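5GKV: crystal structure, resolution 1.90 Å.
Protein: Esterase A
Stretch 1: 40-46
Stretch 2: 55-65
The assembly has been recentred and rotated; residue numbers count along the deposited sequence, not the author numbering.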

# COMPACT_ATOMS: atom_id res chain seq x y z
N GLU A 40 14.31 9.96 -12.83
CA GLU A 40 13.77 8.61 -12.81
C GLU A 40 14.86 7.61 -13.13
O GLU A 40 15.93 7.96 -13.67
N LEU A 41 14.57 6.34 -12.81
CA LEU A 41 15.22 5.21 -13.48
C LEU A 41 14.22 4.63 -14.47
O LEU A 41 14.33 4.87 -15.68
N GLY A 42 13.21 3.92 -13.98
CA GLY A 42 12.08 3.54 -14.80
C GLY A 42 10.78 3.75 -14.04
O GLY A 42 10.76 3.79 -12.80
N ALA A 43 9.69 3.88 -14.80
CA ALA A 43 8.41 4.15 -14.15
C ALA A 43 7.26 3.81 -15.08
O ALA A 43 7.40 3.79 -16.31
N ARG A 44 6.11 3.57 -14.48
CA ARG A 44 4.87 3.37 -15.22
C ARG A 44 3.75 4.08 -14.47
O ARG A 44 3.68 4.02 -13.23
N PHE A 45 2.90 4.77 -15.22
CA PHE A 45 1.78 5.49 -14.63
C PHE A 45 0.52 5.08 -15.37
O PHE A 45 0.48 5.14 -16.61
N ALA A 46 -0.50 4.69 -14.62
CA ALA A 46 -1.75 4.24 -15.20
C ALA A 46 -2.89 5.01 -14.56
O ALA A 46 -2.89 5.24 -13.34
N VAL A 55 -5.00 5.71 -19.49
CA VAL A 55 -3.62 6.13 -19.69
C VAL A 55 -2.74 5.04 -19.10
O VAL A 55 -2.98 4.58 -17.98
N ASP A 56 -1.73 4.62 -19.85
CA ASP A 56 -0.78 3.63 -19.36
C ASP A 56 0.55 3.94 -20.04
O ASP A 56 0.78 3.51 -21.17
N LEU A 57 1.41 4.70 -19.36
CA LEU A 57 2.66 5.17 -19.93
C LEU A 57 3.85 4.54 -19.22
O LEU A 57 3.84 4.40 -17.99
N MET A 58 4.88 4.20 -20.01
CA MET A 58 6.10 3.56 -19.54
C MET A 58 7.30 4.40 -19.96
O MET A 58 7.31 4.96 -21.06
N GLY A 59 8.33 4.46 -19.12
CA GLY A 59 9.55 5.15 -19.52
C GLY A 59 10.75 4.59 -18.80
O GLY A 59 10.64 3.98 -17.73
N GLY A 60 11.93 4.77 -19.43
CA GLY A 60 13.17 4.44 -18.75
C GLY A 60 13.43 2.94 -18.62
O GLY A 60 13.06 2.13 -19.49
N PHE A 61 14.06 2.55 -17.50
CA PHE A 61 14.75 1.27 -17.41
C PHE A 61 14.38 0.48 -16.17
O PHE A 61 14.14 1.04 -15.10
N ALA A 62 14.35 -0.85 -16.35
CA ALA A 62 14.07 -1.76 -15.24
C ALA A 62 15.32 -2.02 -14.40
O ALA A 62 15.21 -2.32 -13.22
N ASP A 63 16.50 -1.86 -14.99
CA ASP A 63 17.76 -2.26 -14.36
C ASP A 63 18.65 -1.05 -14.06
O ASP A 63 18.59 -0.03 -14.75
N ARG A 64 19.48 -1.18 -13.02
CA ARG A 64 20.37 -0.08 -12.66
C ARG A 64 21.38 0.23 -13.76
O ARG A 64 21.83 1.37 -13.87
N LYS A 65 21.73 -0.76 -14.59
CA LYS A 65 22.66 -0.53 -15.70
C LYS A 65 22.04 0.20 -16.88
O LYS A 65 22.77 0.58 -17.81

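Strands 42-46 and 55-60 run antiparallel, so most side chains project from one or the other face of the sheet rather than into the seam between the strands. Before the strand begins, Glu-40 (chi1 m, chi2 m) makes no contact with stretch 2, and its carboxylate is hydrogen-bonded elsewhere in the structure. Leu-41, with chi1 t and chi2 p, leaves CA sideways, but its end swings nearer: CD1 lies 3.6 Å from Asp-63 O and 4.2 Å from Phe-61 CB, while CD2 comes within 4.2 Å of Arg-64 CA. A branched apolar residue suits this position, covering the loop that follows strand 55-60 as Leu-41 O accepts a hydrogen bond from Phe-61 N (3.0 Å).

Gly-42 faces Gly-60, and the absence of side chains matters to both. A CB on Gly-42 would sit 2.2 Å from Phe-61 O, and one on Gly-60 2.1 Å from Leu-41 O; the positive phi of Gly-60 also favours glycine. Ala-43 pairs with Gly-59 through two backbone hydrogen bonds, its small methyl on the same face as Phe-45 and Leu-57.

Arg-44 lies on the other face, with Met-58, Ala-46 and Asp-56. Its extended chain (t, t, t) carries the guanidinium to Asp-56 (chi1 t), where Arg-44 NE meets Asp-56 OD1 at 2.7 Å and Arg-44 NH2 meets Asp-56 OD2 at 2.8 Å, a two-pronged salt bridge that pairs opposite charges. Met-58, in the m, t, m rotamer, lines the aliphatic part, CG to Arg-44 CG at 3.7 Å, and places SD over one face of the guanidinium. Arg-44 NH1 is hydrogen-bonded elsewhere in the structure.

Phe-45 (chi1 t) and Leu-57 (m, t) share their face as bulky apolar neighbours, held in register by paired backbone hydrogen bonds. Ala-46 ends the stretch, its compact CB 4.5 Å from Asp-56 OD1.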

# COMPACT_ATOMS: atom_id res chain seq x y z
CB GLU A 40 12.64 8.43 -13.85
CG GLU A 40 11.41 9.30 -13.61
CD GLU A 40 10.48 8.74 -12.52
OE1 GLU A 40 10.94 8.02 -11.61
OE2 GLU A 40 9.27 9.05 -12.58
CB LEU A 41 15.69 4.17 -12.47
CG LEU A 41 16.37 2.91 -13.03
CD1 LEU A 41 17.57 3.31 -13.93
CD2 LEU A 41 16.82 1.98 -11.91
CB ALA A 43 8.31 5.62 -13.71
CB ARG A 44 4.57 1.87 -15.39
CG ARG A 44 3.46 1.54 -16.39
CD ARG A 44 3.34 0.04 -16.56
NE ARG A 44 2.43 -0.36 -17.64
CZ ARG A 44 2.21 -1.63 -17.96
NH1 ARG A 44 2.82 -2.60 -17.27
NH2 ARG A 44 1.39 -1.94 -18.93
CB PHE A 45 1.92 7.01 -14.72
CG PHE A 45 0.74 7.77 -14.15
CD1 PHE A 45 0.54 7.84 -12.77
CD2 PHE A 45 -0.17 8.42 -14.99
CE1 PHE A 45 -0.56 8.54 -12.23
CE2 PHE A 45 -1.27 9.12 -14.46
CZ PHE A 45 -1.46 9.18 -13.09
CB ALA A 46 -1.95 2.73 -15.02
CB VAL A 55 -3.31 7.47 -19.00
CG1 VAL A 55 -1.82 7.86 -19.19
CG2 VAL A 55 -4.25 8.57 -19.49
CB ASP A 56 -1.27 2.21 -19.65
CG ASP A 56 -0.27 1.14 -19.28
OD1 ASP A 56 0.62 1.41 -18.44
OD2 ASP A 56 -0.36 0.02 -19.83
CB LEU A 57 2.78 6.69 -19.83
CG LEU A 57 1.80 7.49 -20.68
CD1 LEU A 57 1.97 8.95 -20.32
CD2 LEU A 57 2.06 7.25 -22.16
CB MET A 58 6.24 2.16 -20.14
CG MET A 58 5.22 1.14 -19.60
SD MET A 58 5.12 -0.30 -20.68
CE MET A 58 4.23 0.43 -22.07
CB PHE A 61 16.28 1.49 -17.45
CG PHE A 61 16.69 2.29 -18.64
CD1 PHE A 61 16.78 3.69 -18.56
CD2 PHE A 61 16.90 1.67 -19.86
CE1 PHE A 61 17.13 4.44 -19.68
CE2 PHE A 61 17.25 2.43 -20.99
CZ PHE A 61 17.35 3.81 -20.89
CB ALA A 62 13.54 -3.09 -15.78
CB ASP A 63 18.52 -3.25 -15.26
CG ASP A 63 18.97 -2.62 -16.58
OD1 ASP A 63 18.18 -1.86 -17.21
OD2 ASP A 63 20.12 -2.87 -17.00
CB ARG A 64 21.10 -0.37 -11.33
CG ARG A 64 20.24 -0.05 -10.08
CD ARG A 64 20.98 -0.39 -8.77
NE ARG A 64 21.37 -1.80 -8.73
CZ ARG A 64 20.67 -2.75 -8.11
NH1 ARG A 64 19.54 -2.44 -7.49
NH2 ARG A 64 21.09 -4.00 -8.11
CB LYS A 65 23.23 -1.87 -16.20
CG LYS A 65 24.23 -2.52 -15.25
CD LYS A 65 24.91 -3.71 -15.93
CE LYS A 65 25.11 -4.87 -14.98
NZ LYS A 65 25.69 -6.04 -15.73